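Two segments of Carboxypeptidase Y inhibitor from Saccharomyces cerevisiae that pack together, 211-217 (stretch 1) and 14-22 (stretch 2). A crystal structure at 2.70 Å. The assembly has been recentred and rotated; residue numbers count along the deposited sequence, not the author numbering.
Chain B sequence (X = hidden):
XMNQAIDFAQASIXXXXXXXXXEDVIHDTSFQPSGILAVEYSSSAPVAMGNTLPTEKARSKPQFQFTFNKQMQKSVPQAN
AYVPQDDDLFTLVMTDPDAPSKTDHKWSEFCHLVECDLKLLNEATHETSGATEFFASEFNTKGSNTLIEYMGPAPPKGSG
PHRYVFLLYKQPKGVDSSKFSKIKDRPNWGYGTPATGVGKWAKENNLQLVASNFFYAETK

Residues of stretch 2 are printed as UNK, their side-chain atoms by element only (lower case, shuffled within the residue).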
# COMPACT_ATOMS: atom_id res chain seq x y z
N ALA B 211 -12.07 -16.50 -11.63
CA ALA B 211 -11.60 -15.44 -10.74
C ALA B 211 -12.38 -15.37 -9.44
O ALA B 211 -13.44 -15.99 -9.30
CB ALA B 211 -11.67 -14.10 -11.45
N SER B 212 -11.84 -14.62 -8.48
CA SER B 212 -12.47 -14.45 -7.17
C SER B 212 -11.96 -13.24 -6.38
O SER B 212 -10.78 -12.91 -6.43
CB SER B 212 -12.28 -15.71 -6.34
OG SER B 212 -12.84 -15.55 -5.05
N ASN B 213 -12.86 -12.60 -5.65
CA ASN B 213 -12.53 -11.46 -4.80
C ASN B 213 -13.38 -11.66 -3.55
O ASN B 213 -14.31 -12.46 -3.56
CB ASN B 213 -12.90 -10.15 -5.48
CG ASN B 213 -12.15 -8.95 -4.90
OD1 ASN B 213 -11.61 -9.02 -3.80
ND2 ASN B 213 -12.13 -7.85 -5.64
N PHE B 214 -13.09 -10.94 -2.47
CA PHE B 214 -13.89 -11.10 -1.27
C PHE B 214 -13.68 -9.97 -0.27
O PHE B 214 -12.73 -9.20 -0.36
CB PHE B 214 -13.57 -12.44 -0.61
CG PHE B 214 -12.26 -12.45 0.12
CD1 PHE B 214 -12.21 -12.52 1.50
CD2 PHE B 214 -11.06 -12.34 -0.59
CE1 PHE B 214 -11.00 -12.48 2.18
CE2 PHE B 214 -9.85 -12.30 0.08
CZ PHE B 214 -9.82 -12.37 1.47
N PHE B 215 -14.59 -9.89 0.70
CA PHE B 215 -14.50 -8.87 1.73
C PHE B 215 -15.06 -9.42 3.03
O PHE B 215 -15.62 -10.53 3.06
CB PHE B 215 -15.27 -7.61 1.29
CG PHE B 215 -16.77 -7.75 1.31
CD1 PHE B 215 -17.51 -7.38 2.44
CD2 PHE B 215 -17.47 -8.19 0.18
CE1 PHE B 215 -18.91 -7.45 2.44
CE2 PHE B 215 -18.87 -8.25 0.17
CZ PHE B 215 -19.59 -7.88 1.30
N TYR B 216 -14.88 -8.67 4.11
CA TYR B 216 -15.38 -9.07 5.42
C TYR B 216 -16.44 -8.08 5.87
O TYR B 216 -16.41 -6.90 5.53
CB TYR B 216 -14.26 -9.09 6.47
CG TYR B 216 -13.29 -10.25 6.40
CD1 TYR B 216 -12.11 -10.16 5.67
CD2 TYR B 216 -13.54 -11.43 7.10
CE1 TYR B 216 -11.18 -11.20 5.65
CE2 TYR B 216 -12.63 -12.49 7.09
CZ TYR B 216 -11.45 -12.37 6.37
OH TYR B 216 -10.54 -13.41 6.35
N ALA B 217 -17.39 -8.59 6.64
CA ALA B 217 -18.46 -7.77 7.19
C ALA B 217 -18.76 -8.37 8.56
O ALA B 217 -18.62 -9.58 8.77
CB ALA B 217 -19.69 -7.83 6.30
N UNK B 14 -1.76 -15.65 -2.55
CA UNK B 14 -1.38 -15.41 -1.17
C UNK B 14 -2.57 -15.04 -0.30
O UNK B 14 -2.71 -15.54 0.81
o UNK B 14 1.90 -13.94 -1.92
o UNK B 14 1.18 -16.02 -1.87
c UNK B 14 1.02 -14.79 -1.67
c UNK B 14 -0.31 -14.33 -1.09
N UNK B 15 -3.43 -14.17 -0.81
CA UNK B 15 -4.61 -13.76 -0.07
C UNK B 15 -5.55 -14.96 0.16
O UNK B 15 -5.97 -15.20 1.29
c UNK B 15 -5.34 -12.64 -0.81
o UNK B 15 -6.42 -12.13 -0.04
N UNK B 16 -5.85 -15.70 -0.91
CA UNK B 16 -6.75 -16.86 -0.82
C UNK B 16 -6.25 -17.86 0.21
O UNK B 16 -7.04 -18.47 0.92
c UNK B 16 -8.82 -15.02 -4.21
c UNK B 16 -8.34 -15.29 -5.51
o UNK B 16 -8.79 -14.57 -6.59
c UNK B 16 -6.92 -17.01 -4.62
c UNK B 16 -8.33 -15.76 -3.13
c UNK B 16 -6.84 -17.58 -2.17
c UNK B 16 -7.37 -16.77 -3.32
c UNK B 16 -7.40 -16.28 -5.71
N UNK B 17 -4.93 -18.04 0.26
CA UNK B 17 -4.33 -18.97 1.20
C UNK B 17 -4.47 -18.50 2.63
O UNK B 17 -5.04 -19.19 3.47
c UNK B 17 -2.84 -19.15 0.89
n UNK B 17 1.07 -20.88 0.38
c UNK B 17 -0.40 -20.75 0.58
c UNK B 17 -1.07 -20.08 -0.61
c UNK B 17 -2.57 -19.92 -0.39
N UNK B 18 -3.94 -17.31 2.90
CA UNK B 18 -3.98 -16.76 4.25
C UNK B 18 -5.38 -16.72 4.86
O UNK B 18 -5.53 -16.87 6.07
n UNK B 18 -2.29 -11.19 6.74
c UNK B 18 -3.29 -14.70 5.60
c UNK B 18 -2.74 -13.30 5.51
c UNK B 18 -2.81 -12.59 6.84
c UNK B 18 -3.39 -15.34 4.23
N UNK B 19 -6.40 -16.55 4.03
CA UNK B 19 -7.77 -16.49 4.52
C UNK B 19 -8.59 -17.74 4.24
O UNK B 19 -9.83 -17.70 4.25
n UNK B 19 -6.41 -12.23 4.32
c UNK B 19 -6.81 -13.28 3.53
c UNK B 19 -7.07 -12.27 5.46
c UNK B 19 -8.45 -15.25 3.92
c UNK B 19 -7.74 -13.98 4.24
n UNK B 19 -7.88 -13.32 5.44
N UNK B 20 -7.90 -18.86 4.02
CA UNK B 20 -8.56 -20.14 3.78
C UNK B 20 -9.63 -20.21 2.70
O UNK B 20 -10.53 -21.05 2.78
N UNK B 21 -9.55 -19.35 1.69
CA UNK B 21 -10.53 -19.35 0.61
C UNK B 21 -10.33 -20.57 -0.31
O UNK B 21 -11.29 -21.05 -0.91
c UNK B 21 -10.60 -16.83 0.64
c UNK B 21 -11.98 -16.68 1.23
c UNK B 21 -11.45 -18.10 -1.36
c UNK B 21 -10.42 -18.07 -0.24
N UNK B 22 -9.10 -21.05 -0.41
CA UNK B 22 -8.79 -22.20 -1.27
C UNK B 22 -9.26 -23.53 -0.69
O UNK B 22 -9.51 -24.48 -1.43
c UNK B 22 -5.13 -21.47 -2.49
c UNK B 22 -7.28 -22.28 -1.54
c UNK B 22 -7.27 -21.01 -3.68
c UNK B 22 -6.61 -21.16 -2.32

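Stretch 1 is an extended strand whose alternation sets the terms: S212, F214 and Y216 point their CA-to-CB bonds toward stretch 2, while A211 and N213 point away.

Position 14 carries two carbons, the second bearing two oxygens, a short carboxylate that touches nothing on the strand; it is D14. Position 15, still helical, has one carbon and then one oxygen. That oxygen lies near the plane of the F214 ring, at its edge, 3.4 Å from CE2 of F214. A single carbon with a hydroxyl is serine, S15.

At position 16 one carbon leads to a six-carbon ring bearing an oxygen, which lies 2.6 Å from the backbone O of S212. This is Y16. Its CA-to-CB bond points sideways, yet the ring carries the end of the side chain nearer, and its OH donates a hydrogen bond to that carbonyl.

Positions 17 and 18 each have four carbons in a row ending in nitrogen. Both are exposed and reach nothing on the strand: K17 and K18. With K18 the helix closes.

Position 19, the first residue to leave helical phi/psi, has one carbon and then a five-membered ring of three carbons and two nitrogens. One ring nitrogen lies 2.8 Å from the OH of Y216, and a ring carbon lies 3.8 Å from CZ of F214, near the plane of that phenyl ring. This is histidine, H19, and the first of these pairs is a hydrogen bond between its ND1 and the OH of Y216. The H19 ring is oblique to both aromatic rings.

Position 20 has no side-chain atoms, and its phi of 52° by itself favours what this must be, G20. Its backbone N bonds to the O of K17 at 2.9 Å, helping the chain turn.

Position 21 has four carbons forked at the first, one arm two carbons long, whose end carbon lies over one face of the F214 ring, 4.2 Å from CD1 of F214: isoleucine, I21. Position 22 also has four carbons, but forked at the second, and none reaches the strand; it is L22.

The contact works around F214, the residue of the strand with the largest covered area. I21 covers a face of its ring, while S15 and H19 meet its edge. Polar bonds flank this apolar centre along the strand: Y16 takes the carbonyl of S212, and H19 pairs with the hydroxyl of Y216. S15 and H19, before G20, and I21, after it, all meet the one phenyl ring, and 340 Å² is buried in all.

Stretch 2, residues 14-22: DSYKKHGIL
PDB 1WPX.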